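Local coordinates for protein periphilin-1 (Homo sapiens, PDB 6SWG) that is a component of the HUSH gene-silencing complex, in which its helical C-terminal domain probably pairs with itself and with a partner protein, at residues K26-K31 with K84-E89; Q41-F46 with Q70-I75. One frame throughout, in Å; residues are numbered along the deposited sequence.

Overall arrangement
The chain is a long helical hairpin. Helix 23-56 runs out, a short turn follows, and helix 61-93 runs back beside it. Both contacts join these two helices, and contact 2 falls within the chain span that contact 1 brackets. Their centres lie about 22 Å apart, with about 11 Å between nearest atoms, so they do not touch. The centre of contact 1 is about 16 Å, and that of contact 2 about 6 Å, from the centre of the chain. Contact 1 lies at the surface, near the open end, and contact 2 is buried. A chain of another protein packs on residues of both. The second subunit of this protein packs at contact 2.

Contact 1 (K26-K31 with K84-E89); sequences KAIASK and KHFIAE
K31 lays its aliphatic chain over one face of the F86 ring. K31 CG is 3.7 Å from the centroid of the F86 ring and 20° off the normal, which makes a CH-pi contact. It sits toward the rim, with K31 CG 3.5 Å from F86 CD2. K31 CD follows on the same side. A27 meets the ring differently. Its methyl lies at the edge, in the ring plane, with A27 CB 3.9 Å from F86 CZ. Beside the ring, I28 CG1 touches I87 CG1 at 4.0 Å, and one isoleucine side chain lies nearly perpendicular to the other.

The torsions of K31 explain its fit. CG is anti to the backbone N, and the bend at chi2 (57°) carries CD and CE out past the CD2 edge of the ring. The amine at the far end pairs with E34 in a salt bridge and has a long, weak ion pair with E82. I28 and I87 also pack against apolar side chains of a chain of another protein.

The two helical segments run nearly antiparallel, at 161°, with axes 10.5 Å apart. This is the open end of the helical hairpin. No hydrogen bond links the segments, so they meet through apolar and CH-pi packing, while the lysine charge is paired beyond the ring.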
# COMPACT_ATOMS: atom_id res chain seq x y z
N LYS B 26 22.75 10.37 19.47
CA LYS B 26 22.49 9.12 18.77
C LYS B 26 20.99 8.83 18.67
O LYS B 26 20.53 8.38 17.62
CB LYS B 26 23.19 7.95 19.43
CG LYS B 26 24.68 7.96 19.29
CD LYS B 26 25.25 6.78 20.06
CE LYS B 26 26.66 7.07 20.53
NZ LYS B 26 27.12 6.07 21.56
N ALA B 27 20.24 9.05 19.75
CA ALA B 27 18.79 8.82 19.74
C ALA B 27 18.10 9.68 18.68
O ALA B 27 17.26 9.17 17.92
CB ALA B 27 18.20 9.11 21.12
N ILE B 28 18.45 10.98 18.63
CA ILE B 28 17.86 11.86 17.63
C ILE B 28 18.23 11.40 16.24
O ILE B 28 17.40 11.36 15.33
CB ILE B 28 18.27 13.33 17.87
CG1 ILE B 28 17.76 13.82 19.23
CG2 ILE B 28 17.78 14.25 16.77
CD1 ILE B 28 18.36 15.15 19.69
N ALA B 29 19.49 11.06 16.03
CA ALA B 29 19.94 10.64 14.70
C ALA B 29 19.22 9.38 14.23
O ALA B 29 18.78 9.31 13.08
CB ALA B 29 21.46 10.39 14.70
N SER B 30 19.08 8.38 15.12
CA SER B 30 18.39 7.16 14.75
C SER B 30 16.92 7.41 14.52
O SER B 30 16.34 6.85 13.58
CB SER B 30 18.57 6.09 15.82
OG SER B 30 19.86 5.58 15.75
N LYS B 31 16.28 8.22 15.39
CA LYS B 31 14.87 8.54 15.19
C LYS B 31 14.66 9.22 13.87
O LYS B 31 13.70 8.92 13.14
CB LYS B 31 14.36 9.46 16.30
CG LYS B 31 12.83 9.61 16.37
CD LYS B 31 12.09 8.28 16.53
CE LYS B 31 10.58 8.43 16.37
NZ LYS B 31 9.87 7.15 16.63
N LYS B 84 9.98 16.47 16.27
CA LYS B 84 9.94 17.46 17.35
C LYS B 84 9.37 16.84 18.61
O LYS B 84 9.97 16.93 19.69
CB LYS B 84 9.16 18.69 16.96
CG LYS B 84 9.84 19.49 15.90
CD LYS B 84 9.00 20.71 15.53
CE LYS B 84 9.67 21.50 14.41
NZ LYS B 84 9.03 22.83 14.06
N HIS B 85 8.29 16.07 18.46
CA HIS B 85 7.72 15.39 19.62
C HIS B 85 8.77 14.57 20.33
O HIS B 85 8.96 14.72 21.55
CB HIS B 85 6.56 14.51 19.23
CG HIS B 85 5.69 14.20 20.40
ND1 HIS B 85 5.55 12.92 20.90
CD2 HIS B 85 4.96 15.00 21.20
CE1 HIS B 85 4.75 12.96 21.95
NE2 HIS B 85 4.37 14.20 22.14
N PHE B 86 9.56 13.81 19.56
CA PHE B 86 10.57 12.95 20.15
C PHE B 86 11.57 13.78 20.92
O PHE B 86 11.70 13.62 22.15
CB PHE B 86 11.26 12.18 19.04
CG PHE B 86 12.36 11.29 19.52
CD1 PHE B 86 13.64 11.77 19.67
CD2 PHE B 86 12.11 9.96 19.79
CE1 PHE B 86 14.64 10.96 20.08
CE2 PHE B 86 13.12 9.13 20.20
CZ PHE B 86 14.40 9.63 20.34
N ILE B 87 12.13 14.80 20.28
CA ILE B 87 13.08 15.61 21.00
C ILE B 87 12.43 16.17 22.26
O ILE B 87 12.98 16.02 23.37
CB ILE B 87 13.63 16.72 20.08
CG1 ILE B 87 14.45 16.11 18.96
CG2 ILE B 87 14.39 17.69 20.89
CD1 ILE B 87 14.76 17.16 17.81
N ALA B 88 11.22 16.77 22.14
CA ALA B 88 10.61 17.39 23.33
C ALA B 88 10.43 16.33 24.45
O ALA B 88 10.84 16.56 25.61
CB ALA B 88 9.29 18.07 22.95
N GLU B 89 9.92 15.13 24.10
CA GLU B 89 9.74 14.08 25.12
C GLU B 89 11.07 13.75 25.78
O GLU B 89 11.21 13.77 27.02
CB GLU B 89 9.14 12.82 24.49
CG GLU B 89 7.67 12.90 24.17
CD GLU B 89 6.80 12.99 25.43
OE1 GLU B 89 5.64 13.43 25.38
OE2 GLU B 89 7.27 12.60 26.51

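Contact 2 (Q41-F46 with Q70-I75); sequences QDCETF and QNLHEI
L72 CG is anti to its carbonyl carbon (chi1 -68°), and this places L72 CD2 between C43 and F46, while CD1 turns to C43 SG. C43 SG takes the same kind of position and meets L72 CD2 at 4.0 Å and L72 CD1 at 4.1 Å. L72 CD2 also lies 3.9 Å from F46 CB. The F46 and L72 side chains run side by side, pointing opposite ways.

The F46 ring reaches further, to N71 and I75. Its CE1 is 3.8 Å from N71 CB, and the ring and amide planes are 31° apart. On the other side of the ring tip, F46 CE2 comes to 4.1 Å from I75 CD1. The backbone carbonyl of D42 lies at the ring edge, in its plane.

These are the central turns of a helical hairpin. Segments 41-46 and 70-75 run nearly antiparallel, at 171°, with their axes 10.7 Å apart. C43 and L72 are the closest backbone pair, with CA atoms 6.7 Å apart. No hydrogen bond crosses between the two segments.

The N71 amide finds its partners outside the two segments. N71 ND2 hydrogen-bonds to A67 O in its own helix and to M52 O of the second subunit. M52 of that subunit also packs on F46, so the phenylalanine serves both the hairpin and the contact between subunits. Y39 OH, from the helix of C43, hydrogen-bonds to L72 O. C43 and L72 also pack against a chain of another protein, L72 on an aromatic side chain there.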
# COMPACT_ATOMS: atom_id res chain seq x y z
N GLN B 41 9.22 5.02 2.17
CA GLN B 41 8.27 3.96 1.90
C GLN B 41 6.90 4.51 1.51
O GLN B 41 6.31 4.08 0.52
CB GLN B 41 8.15 3.12 3.17
CG GLN B 41 7.15 2.00 3.15
CD GLN B 41 7.67 0.79 2.43
OE1 GLN B 41 8.78 0.83 1.86
NE2 GLN B 41 6.91 -0.32 2.47
N ASP B 42 6.37 5.46 2.29
CA ASP B 42 5.06 6.01 1.97
C ASP B 42 5.07 6.75 0.64
O ASP B 42 4.15 6.58 -0.18
CB ASP B 42 4.58 6.92 3.08
CG ASP B 42 4.41 6.17 4.43
OD1 ASP B 42 4.32 4.90 4.49
OD2 ASP B 42 4.35 6.92 5.43
N CYS B 43 6.12 7.52 0.37
CA CYS B 43 6.14 8.24 -0.89
C CYS B 43 6.15 7.24 -2.06
O CYS B 43 5.34 7.35 -3.00
CB CYS B 43 7.34 9.20 -0.96
SG CYS B 43 7.20 10.67 0.16
N GLU B 44 7.04 6.25 -2.00
CA GLU B 44 7.10 5.28 -3.10
C GLU B 44 5.78 4.52 -3.25
O GLU B 44 5.30 4.32 -4.37
CB GLU B 44 8.30 4.35 -2.90
CG GLU B 44 9.63 5.06 -3.23
CD GLU B 44 10.88 4.33 -2.75
OE1 GLU B 44 10.76 3.41 -1.92
OE2 GLU B 44 12.01 4.67 -3.18
N THR B 45 5.12 4.17 -2.15
CA THR B 45 3.84 3.49 -2.29
C THR B 45 2.79 4.41 -2.93
O THR B 45 2.12 4.02 -3.90
CB THR B 45 3.41 2.98 -0.92
OG1 THR B 45 4.27 1.89 -0.56
CG2 THR B 45 1.94 2.53 -0.95
N PHE B 46 2.62 5.64 -2.41
CA PHE B 46 1.71 6.59 -3.04
C PHE B 46 2.00 6.73 -4.53
O PHE B 46 1.08 6.79 -5.35
CB PHE B 46 1.80 7.98 -2.38
CG PHE B 46 0.66 8.27 -1.47
CD1 PHE B 46 -0.48 8.93 -1.94
CD2 PHE B 46 0.69 7.84 -0.15
CE1 PHE B 46 -1.55 9.15 -1.10
CE2 PHE B 46 -0.39 8.06 0.69
CZ PHE B 46 -1.51 8.71 0.21
N GLN B 70 -0.75 16.97 -2.20
CA GLN B 70 -1.31 17.36 -0.91
C GLN B 70 -0.92 16.35 0.15
O GLN B 70 -0.25 16.68 1.14
CB GLN B 70 -2.82 17.50 -1.02
CG GLN B 70 -3.22 18.52 -2.05
CD GLN B 70 -2.64 19.87 -1.76
OE1 GLN B 70 -1.56 20.20 -2.24
NE2 GLN B 70 -3.33 20.65 -0.94
N ASN B 71 -1.19 15.07 -0.12
CA ASN B 71 -0.89 14.01 0.84
C ASN B 71 0.60 13.98 1.19
O ASN B 71 0.96 13.97 2.37
CB ASN B 71 -1.37 12.66 0.26
CG ASN B 71 -2.88 12.47 0.42
OD1 ASN B 71 -3.35 12.28 1.53
ND2 ASN B 71 -3.64 12.54 -0.66
N LEU B 72 1.48 14.06 0.19
CA LEU B 72 2.88 13.86 0.53
C LEU B 72 3.37 15.02 1.37
O LEU B 72 4.23 14.84 2.26
CB LEU B 72 3.72 13.67 -0.74
CG LEU B 72 3.40 12.34 -1.47
CD1 LEU B 72 4.47 12.14 -2.53
CD2 LEU B 72 3.27 11.10 -0.59
N HIS B 73 2.76 16.19 1.18
CA HIS B 73 3.11 17.35 1.98
C HIS B 73 2.64 17.19 3.42
O HIS B 73 3.43 17.35 4.37
CB HIS B 73 2.49 18.57 1.37
CG HIS B 73 2.69 19.81 2.16
ND1 HIS B 73 3.91 20.46 2.23
CD2 HIS B 73 1.84 20.53 2.93
CE1 HIS B 73 3.79 21.54 2.98
NE2 HIS B 73 2.54 21.61 3.41
N GLU B 74 1.38 16.77 3.61
CA GLU B 74 0.84 16.68 4.96
C GLU B 74 1.60 15.62 5.75
O GLU B 74 2.03 15.85 6.88
CB GLU B 74 -0.64 16.35 4.91
CG GLU B 74 -1.28 16.20 6.26
CD GLU B 74 -2.75 15.88 6.18
OE1 GLU B 74 -3.26 15.67 5.06
OE2 GLU B 74 -3.41 15.89 7.23
N ILE B 75 1.80 14.46 5.14
CA ILE B 75 2.60 13.41 5.77
C ILE B 75 4.00 13.92 6.06
O ILE B 75 4.56 13.67 7.14
CB ILE B 75 2.61 12.17 4.85
CG1 ILE B 75 1.22 11.53 4.68
CG2 ILE B 75 3.50 11.10 5.43
CD1 ILE B 75 1.12 10.67 3.43